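Local coordinates for acyl-CoA dehydrogenase domain protein Tcur3481 (Thermomonospora curvata, PDB 6WY9) that binds flavin adenine dinucleotide, here modelled in its dihydro form, and probably acts as part of an acyl-CoA dehydrogenase, at residues T258-A261 with V262-L266; L309-V312 with H313-Q316. One frame throughout, in Å; residues are numbered along the deposited sequence.

Contact 1: T258-A261 with V262-L266; sequences TFQA and VQHQL. With FDA (dihydroflavine-adenine dinucleotide), chain C.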
ATOM      1  N   THR B 258     -10.373  17.310 -12.127  1.00 35.52           N
ATOM      2  CA  THR B 258     -11.358  16.465 -12.806  1.00 37.01           C
ATOM      3  C   THR B 258     -10.801  15.101 -13.193  1.00 36.83           C
ATOM      4  O   THR B 258     -11.574  14.255 -13.632  1.00 35.69           O
ATOM      5  CB  THR B 258     -11.879  17.107 -14.101  1.00 38.00           C
ATOM      6  OG1 THR B 258     -10.790  17.187 -15.023  1.00 38.09           O
ATOM      7  CG2 THR B 258     -12.457  18.529 -13.847  1.00 37.18           C
ATOM      8  N   PHE B 259      -9.486  14.874 -13.069  1.00 35.27           N
ATOM      9  CA  PHE B 259      -8.923  13.578 -13.458  1.00 39.16           C
ATOM     10  C   PHE B 259      -9.260  12.555 -12.397  1.00 37.55           C
ATOM     11  O   PHE B 259      -9.066  12.815 -11.209  1.00 35.17           O
ATOM     12  CB  PHE B 259      -7.398  13.683 -13.658  1.00 41.00           C
ATOM     13  CG  PHE B 259      -7.043  14.388 -14.966  1.00 47.49           C
ATOM     14  CD1 PHE B 259      -6.996  13.683 -16.165  1.00 51.26           C
ATOM     15  CD2 PHE B 259      -6.852  15.759 -15.007  1.00 50.72           C
ATOM     16  CE1 PHE B 259      -6.717  14.347 -17.373  1.00 53.37           C
ATOM     17  CE2 PHE B 259      -6.577  16.433 -16.213  1.00 52.51           C
ATOM     18  CZ  PHE B 259      -6.515  15.729 -17.377  1.00 53.88           C
ATOM     19  N   GLN B 260      -9.731  11.385 -12.818  1.00 34.09           N
ATOM     20  CA  GLN B 260     -10.136  10.370 -11.837  1.00 34.27           C
ATOM     21  C   GLN B 260      -9.000   9.978 -10.892  1.00 33.93           C
ATOM     22  O   GLN B 260      -9.221   9.823  -9.681  1.00 34.00           O
ATOM     23  CB  GLN B 260     -10.680   9.112 -12.548  1.00 33.52           C
ATOM     24  CG  GLN B 260     -11.361   8.189 -11.570  1.00 35.05           C
ATOM     25  CD  GLN B 260     -12.094   7.042 -12.259  1.00 36.59           C
ATOM     26  OE1 GLN B 260     -11.552   6.420 -13.156  1.00 35.49           O
ATOM     27  NE2 GLN B 260     -13.313   6.774 -11.829  1.00 37.33           N
ATOM     28  N   ALA B 261      -7.782   9.782 -11.413  1.00 33.21           N
ATOM     29  CA  ALA B 261      -6.685   9.399 -10.525  1.00 34.31           C
ATOM     30  C   ALA B 261      -6.410  10.488  -9.494  1.00 34.36           C
ATOM     31  O   ALA B 261      -6.002  10.192  -8.359  1.00 34.06           O
ATOM     32  CB  ALA B 261      -5.388   9.131 -11.320  1.00 34.32           C
ATOM     33  N   VAL B 262      -6.547  11.754  -9.898  1.00 33.16           N
ATOM     34  CA  VAL B 262      -6.394  12.859  -8.951  1.00 34.85           C
ATOM     35  C   VAL B 262      -7.492  12.781  -7.879  1.00 36.91           C
ATOM     36  O   VAL B 262      -7.217  12.829  -6.674  1.00 37.06           O
ATOM     37  CB  VAL B 262      -6.398  14.204  -9.703  1.00 37.49           C
ATOM     38  CG1 VAL B 262      -6.486  15.405  -8.725  1.00 39.58           C
ATOM     39  CG2 VAL B 262      -5.117  14.311 -10.581  1.00 38.24           C
ATOM     40  N   GLN B 263      -8.747  12.598  -8.302  1.00 35.44           N
ATOM     41  CA  GLN B 263      -9.838  12.502  -7.320  1.00 32.91           C
ATOM     42  C   GLN B 263      -9.605  11.350  -6.359  1.00 34.15           C
ATOM     43  O   GLN B 263      -9.911  11.478  -5.163  1.00 35.51           O
ATOM     44  CB  GLN B 263     -11.174  12.345  -8.046  1.00 33.57           C
ATOM     45  CG  GLN B 263     -11.493  13.645  -8.808  1.00 36.12           C
ATOM     46  CD  GLN B 263     -12.900  13.705  -9.315  1.00 40.65           C
ATOM     47  OE1 GLN B 263     -13.622  12.730  -9.167  1.00 42.73           O
ATOM     48  NE2 GLN B 263     -13.300  14.841  -9.938  1.00 42.12           N
ATOM     49  N   HIS B 264      -9.027  10.230  -6.847  1.00 33.11           N
ATOM     50  CA  HIS B 264      -8.843   9.059  -5.996  1.00 33.13           C
ATOM     51  C   HIS B 264      -7.716   9.245  -4.981  1.00 33.11           C
ATOM     52  O   HIS B 264      -7.828   8.747  -3.850  1.00 32.90           O
ATOM     53  CB  HIS B 264      -8.625   7.795  -6.854  1.00 32.66           C
ATOM     54  CG  HIS B 264      -9.911   7.324  -7.495  1.00 33.61           C
ATOM     55  ND1 HIS B 264     -10.092   6.047  -7.974  1.00 34.30           N
ATOM     56  CD2 HIS B 264     -11.091   7.959  -7.678  1.00 35.61           C
ATOM     57  CE1 HIS B 264     -11.322   5.901  -8.411  1.00 34.20           C
ATOM     58  NE2 HIS B 264     -11.963   7.049  -8.236  1.00 37.12           N
ATOM     59  N   GLN B 265      -6.648   9.948  -5.369  1.00 30.96           N
ATOM     60  CA  GLN B 265      -5.595  10.291  -4.433  1.00 33.50           C
ATOM     61  C   GLN B 265      -6.135  11.232  -3.378  1.00 34.17           C
ATOM     62  O   GLN B 265      -5.865  11.042  -2.199  1.00 34.83           O
ATOM     63  CB  GLN B 265      -4.398  10.930  -5.189  1.00 34.11           C
ATOM     64  CG  GLN B 265      -3.603   9.815  -6.001  1.00 34.86           C
ATOM     65  CD  GLN B 265      -2.561  10.384  -6.910  1.00 37.84           C
ATOM     66  OE1 GLN B 265      -1.451  10.665  -6.483  1.00 41.97           O
ATOM     67  NE2 GLN B 265      -2.921  10.590  -8.192  1.00 37.10           N
ATOM     68  N   LEU B 266      -6.937  12.234  -3.787  1.00 32.29           N
ATOM     69  CA  LEU B 266      -7.559  13.110  -2.802  1.00 34.32           C
ATOM     70  C   LEU B 266      -8.489  12.339  -1.873  1.00 34.98           C
ATOM     71  O   LEU B 266      -8.551  12.623  -0.668  1.00 35.90           O
ATOM     72  CB  LEU B 266      -8.338  14.233  -3.496  1.00 34.61           C
ATOM     73  CG  LEU B 266      -7.500  15.222  -4.315  1.00 37.08           C
ATOM     74  CD1 LEU B 266      -8.445  16.012  -5.206  1.00 40.95           C
ATOM     75  CD2 LEU B 266      -6.785  16.223  -3.351  1.00 37.96           C
TER
HETATM   76  PA  FDA C 401       1.185  19.736 -13.460  1.00 36.59           P
HETATM   77  O1A FDA C 401       0.405  20.862 -12.859  1.00 37.23           O
HETATM   78  O2A FDA C 401       1.107  19.482 -14.975  1.00 35.31           O
HETATM   79  O5B FDA C 401       0.585  18.291 -12.811  1.00 38.90           O
HETATM   80  C5B FDA C 401       0.689  18.378 -11.415  1.00 37.80           C
HETATM   81  C4B FDA C 401       0.229  17.019 -10.855  1.00 38.75           C
HETATM   82  O4B FDA C 401      -1.120  16.762 -11.475  1.00 38.45           O
HETATM   83  C3B FDA C 401       1.050  15.840 -11.383  1.00 37.70           C
HETATM   84  O3B FDA C 401       2.135  15.552 -10.581  1.00 36.38           O
HETATM   85  C2B FDA C 401       0.053  14.701 -11.254  1.00 38.44           C
HETATM   86  O2B FDA C 401      -0.211  14.292  -9.858  1.00 38.84           O
HETATM   87  C1B FDA C 401      -1.287  15.333 -11.742  1.00 38.35           C
HETATM   88  N9A FDA C 401      -1.602  15.087 -13.148  1.00 38.20           N
HETATM   89  C8A FDA C 401      -1.204  15.820 -14.283  1.00 37.99           C
HETATM   90  N7A FDA C 401      -1.736  15.345 -15.403  1.00 37.47           N
HETATM   91  C5A FDA C 401      -2.501  14.270 -15.006  1.00 36.80           C
HETATM   92  C6A FDA C 401      -3.272  13.362 -15.749  1.00 36.86           C
HETATM   93  N6A FDA C 401      -3.380  13.456 -17.089  1.00 35.35           N
HETATM   94  N1A FDA C 401      -3.938  12.364 -15.128  1.00 36.31           N
HETATM   95  C2A FDA C 401      -3.776  12.330 -13.773  1.00 37.18           C
HETATM   96  N3A FDA C 401      -3.069  13.117 -12.927  1.00 35.39           N
HETATM   97  C4A FDA C 401      -2.444  14.099 -13.597  1.00 37.15           C
HETATM   98  N1  FDA C 401      11.334  21.044 -16.713  1.00 42.49           N
HETATM   99  C2  FDA C 401      12.100  21.495 -17.808  1.00 44.16           C
HETATM  100  O2  FDA C 401      11.534  21.889 -18.851  1.00 45.25           O
HETATM  101  N3  FDA C 401      13.481  21.465 -17.645  1.00 43.57           N
HETATM  102  C4  FDA C 401      14.143  21.032 -16.473  1.00 41.87           C
HETATM  103  O4  FDA C 401      15.366  21.066 -16.420  1.00 40.31           O
HETATM  104  C4X FDA C 401      13.285  20.593 -15.406  1.00 41.06           C
HETATM  105  N5  FDA C 401      13.860  20.152 -14.212  1.00 40.82           N
HETATM  106  C5X FDA C 401      13.102  20.206 -13.073  1.00 38.59           C
HETATM  107  C6  FDA C 401      13.674  20.198 -11.855  1.00 38.91           C
HETATM  108  C7  FDA C 401      12.852  20.282 -10.703  1.00 39.36           C
HETATM  109  C7M FDA C 401      13.494  20.277  -9.438  1.00 39.63           C
HETATM  110  C8  FDA C 401      11.510  20.341 -10.783  1.00 40.08           C
HETATM  111  C8M FDA C 401      10.651  20.416  -9.583  1.00 40.97           C
HETATM  112  C9  FDA C 401      10.915  20.316 -12.032  1.00 39.73           C
HETATM  113  C9A FDA C 401      11.715  20.263 -13.169  1.00 39.07           C
HETATM  114  N10 FDA C 401      11.132  20.234 -14.448  1.00 40.09           N
HETATM  115  C10 FDA C 401      11.941  20.619 -15.522  1.00 42.37           C
HETATM  116  C1' FDA C 401       9.657  20.412 -14.566  1.00 40.26           C
HETATM  117  C2' FDA C 401       8.912  19.051 -14.658  1.00 41.26           C
HETATM  118  O2' FDA C 401       9.114  18.478 -15.861  1.00 41.20           O
HETATM  119  C3' FDA C 401       7.386  19.439 -14.399  1.00 40.33           C
HETATM  120  O3' FDA C 401       7.187  19.823 -13.053  1.00 37.90           O
HETATM  121  C4' FDA C 401       6.466  18.296 -14.799  1.00 41.52           C
HETATM  122  O4' FDA C 401       6.507  18.198 -16.181  1.00 43.24           O
HETATM  123  C5' FDA C 401       5.057  18.573 -14.209  1.00 42.98           C
HETATM  124  O5' FDA C 401       4.577  19.749 -14.790  1.00 40.99           O
HETATM  125  P   FDA C 401       3.857  20.665 -13.639  1.00 38.70           P
HETATM  126  O1P FDA C 401       4.880  20.873 -12.631  1.00 37.94           O
HETATM  127  O2P FDA C 401       3.229  21.851 -14.354  1.00 40.06           O
HETATM  128  O3P FDA C 401       2.670  19.769 -12.902  1.00 36.40           O
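The first turn of helix 260-288 carries this contact, with Phe259 at the N-cap and its carbonyl taking the amide of Gln263, N to O 2.9 Å. Phe259 CB meets the CG2 methyl of Val262 at 3.9 Å, and both side chains turn to the adenine of the bound dinucleotide. With CG set opposite its own carbonyl carbon (chi1 -75°), the Phe259 ring offers one face to the exocyclic amine: N6A of the cofactor lies over that face, offset toward its rim, and is 3.5 Å from Phe259 CE1. Val262 comes in on another part of the purine, its CG2 3.3 Å from N3A. Arg254 adds a cation-pi contact to the same phenyl ring.

One residue on, Gln260 and His264 run side by side. Gln260 CG makes the closest approach, over one imidazole face and 3.9 Å from the ring centroid; the amide follows alongside, its plane 46° from the ring. OE1 accepts from the backbone N of Ala261 in the second subunit, a bond that is returned the other way, while NE2 is hydrogen-bonded to N1A of another bound dinucleotide and to an acidic side chain of another protein chain. His264 NE2 also bonds to an acidic side chain of a different protein chain.

Ala261 O takes two donors from one residue, Gln265 N and Gln265 NE2, each at 3.1 Å and from opposite faces of its carbonyl plane, NE2 well above it (68°). Gln265, extended beyond CG, holds this oxygen in the plane of its amide, and NE2 has a further acidic partner on another protein chain. What results is a helix N-terminus that doubles as a subunit interface and as a wall of the adenine end of the FAD site.

Contact 2: L309-V312 with H313-Q316; sequences LNVV and HRTQ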
ATOM      1  N   LEU B 309       1.699  10.645   7.057  1.00 34.81           N
ATOM      2  CA  LEU B 309       2.806  10.702   6.118  1.00 36.65           C
ATOM      3  C   LEU B 309       2.329  10.416   4.708  1.00 36.37           C
ATOM      4  O   LEU B 309       2.797  11.061   3.761  1.00 34.58           O
ATOM      5  CB  LEU B 309       3.903   9.716   6.495  1.00 36.05           C
ATOM      6  CG  LEU B 309       5.208   9.905   5.714  1.00 37.97           C
ATOM      7  CD1 LEU B 309       5.659  11.416   5.867  1.00 37.74           C
ATOM      8  CD2 LEU B 309       6.219   8.945   6.280  1.00 37.08           C
ATOM      9  N   ASN B 310       1.410   9.451   4.531  1.00 36.04           N
ATOM     10  CA  ASN B 310       0.859   9.242   3.185  1.00 34.10           C
ATOM     11  C   ASN B 310       0.215  10.523   2.656  1.00 35.22           C
ATOM     12  O   ASN B 310       0.417  10.884   1.497  1.00 35.17           O
ATOM     13  CB  ASN B 310      -0.198   8.140   3.144  1.00 33.38           C
ATOM     14  CG  ASN B 310       0.357   6.760   3.361  1.00 34.93           C
ATOM     15  OD1 ASN B 310       1.577   6.489   3.228  1.00 32.23           O
ATOM     16  ND2 ASN B 310      -0.565   5.846   3.624  1.00 34.94           N
ATOM     17  N   VAL B 311      -0.614  11.182   3.469  1.00 34.98           N
ATOM     18  CA  VAL B 311      -1.297  12.384   2.983  1.00 34.45           C
ATOM     19  C   VAL B 311      -0.282  13.394   2.453  1.00 35.78           C
ATOM     20  O   VAL B 311      -0.421  13.891   1.331  1.00 34.05           O
ATOM     21  CB  VAL B 311      -2.189  13.017   4.070  1.00 35.29           C
ATOM     22  CG1 VAL B 311      -2.724  14.460   3.565  1.00 33.00           C
ATOM     23  CG2 VAL B 311      -3.371  12.061   4.480  1.00 34.10           C
ATOM     24  N   VAL B 312       0.736  13.743   3.257  1.00 35.39           N
ATOM     25  CA  VAL B 312       1.638  14.826   2.796  1.00 35.18           C
ATOM     26  C   VAL B 312       2.520  14.388   1.623  1.00 35.13           C
ATOM     27  O   VAL B 312       2.960  15.240   0.858  1.00 34.77           O
ATOM     28  CB  VAL B 312       2.512  15.409   3.935  1.00 35.44           C
ATOM     29  CG1 VAL B 312       1.591  16.094   5.043  1.00 35.36           C
ATOM     30  CG2 VAL B 312       3.502  14.363   4.564  1.00 34.16           C
ATOM     31  N   HIS B 313       2.813  13.085   1.449  1.00 33.58           N
ATOM     32  CA  HIS B 313       3.425  12.659   0.186  1.00 33.60           C
ATOM     33  C   HIS B 313       2.464  12.828  -0.993  1.00 34.92           C
ATOM     34  O   HIS B 313       2.880  13.223  -2.104  1.00 34.02           O
ATOM     35  CB  HIS B 313       3.881  11.187   0.279  1.00 35.39           C
ATOM     36  CG  HIS B 313       5.268  11.034   0.841  1.00 36.72           C
ATOM     37  ND1 HIS B 313       6.406  11.167   0.055  1.00 37.35           N
ATOM     38  CD2 HIS B 313       5.705  10.846   2.109  1.00 36.19           C
ATOM     39  CE1 HIS B 313       7.480  10.979   0.810  1.00 38.43           C
ATOM     40  NE2 HIS B 313       7.086  10.762   2.054  1.00 36.10           N
ATOM     41  N   ARG B 314       1.184  12.474  -0.806  1.00 32.81           N
ATOM     42  CA  ARG B 314       0.264  12.638  -1.937  1.00 34.34           C
ATOM     43  C   ARG B 314       0.098  14.120  -2.270  1.00 35.26           C
ATOM     44  O   ARG B 314       0.046  14.484  -3.447  1.00 34.31           O
ATOM     45  CB  ARG B 314      -1.112  11.998  -1.646  1.00 32.74           C
ATOM     46  CG  ARG B 314      -1.085  10.461  -1.504  1.00 33.63           C
ATOM     47  CD  ARG B 314      -2.479   9.819  -1.723  1.00 35.09           C
ATOM     48  NE  ARG B 314      -2.525   8.479  -1.128  1.00 35.01           N
ATOM     49  CZ  ARG B 314      -2.781   8.269   0.148  1.00 35.46           C
ATOM     50  NH1 ARG B 314      -3.009   9.334   0.926  1.00 35.15           N
ATOM     51  NH2 ARG B 314      -2.825   7.028   0.647  1.00 34.67           N
ATOM     52  N   THR B 315       0.028  14.992  -1.257  1.00 34.70           N
ATOM     53  CA  THR B 315      -0.209  16.403  -1.582  1.00 36.38           C
ATOM     54  C   THR B 315       1.039  17.034  -2.211  1.00 37.92           C
ATOM     55  O   THR B 315       0.916  17.968  -3.012  1.00 39.63           O
ATOM     56  CB  THR B 315      -0.705  17.192  -0.340  1.00 36.42           C
ATOM     57  OG1 THR B 315       0.223  17.066   0.739  1.00 36.14           O
ATOM     58  CG2 THR B 315      -2.129  16.706   0.144  1.00 35.84           C
ATOM     59  N   GLN B 316       2.243  16.521  -1.919  1.00 35.41           N
ATOM     60  CA  GLN B 316       3.399  16.954  -2.708  1.00 35.16           C
ATOM     61  C   GLN B 316       3.255  16.530  -4.164  1.00 36.08           C
ATOM     62  O   GLN B 316       3.405  17.337  -5.090  1.00 35.25           O
ATOM     63  CB  GLN B 316       4.701  16.373  -2.159  1.00 33.47           C
ATOM     64  CG  GLN B 316       5.250  17.045  -0.919  1.00 35.55           C
ATOM     65  CD  GLN B 316       5.339  18.557  -1.040  1.00 36.85           C
ATOM     66  OE1 GLN B 316       4.719  19.259  -0.241  1.00 37.26           O
ATOM     67  NE2 GLN B 316       6.152  19.068  -2.012  1.00 35.63           N
TER
HETATM   68  O   HOH W   1       2.635  18.094   1.329  1.00 37.26           O
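Arg314 runs back along its helix across Asn310, four residues earlier. Its CB rests 3.6 Å from Val311 O, and CG is 3.4 Å from Asn310 O, the carbonyl that accepts the Arg314 amide. The chain then stays extended from CG to NE before the last torsion, chi4 84°, sets the guanidinium. There CZ is 4.0 Å from Asn310 CB, and NH1 and NH2 both stand 3.8 Å from that same carbon. The amide and guanidinium planes are steeply turned, 70° apart. Glu272 of helix 260-288 ties the two tips together, salt-bridged to Arg314 NH1 and hydrogen-bonded to Asn310 ND2; Asn310 OD1 bonds a basic side chain of another protein chain.

On another side of the helix, Leu309 and His313 point the same way, CG to CD2 3.8 Å, and Phe334 meets the imidazole edge-to-face. Further on, one water donates to Val312 O and to Gln316 OE1, and accepts from Thr315 OG1 at 2.7 Å; Gln316 NE2 is hydrogen-bonded to Gly323 O. Val311 and Thr315 pack on helix 215-248. Such i to i+4 pairing along a helix walled in by its neighbours belongs to the helical C-terminal domain of the acyl-CoA dehydrogenase fold.

Both contacts are local, mainly i to i+4, on helices that follow each other in the chain, 260-288 and 295-319, and both are buried. Their places differ: the centre of contact 1 lies about 31 Å from the chain centre, at the meeting of subunits and cofactors, whereas that of contact 2 is about 19 Å out, mostly among helices of its own chain, though one edge meets another protein chain. Contact 1 spends many of its polar ends on the ligand and on other chains; contact 2 spends several on an intrachain glutamate and a water. They touch directly, Gln265 O lying 3.6 Å from Arg314 CD, with their centres about 14 Å apart.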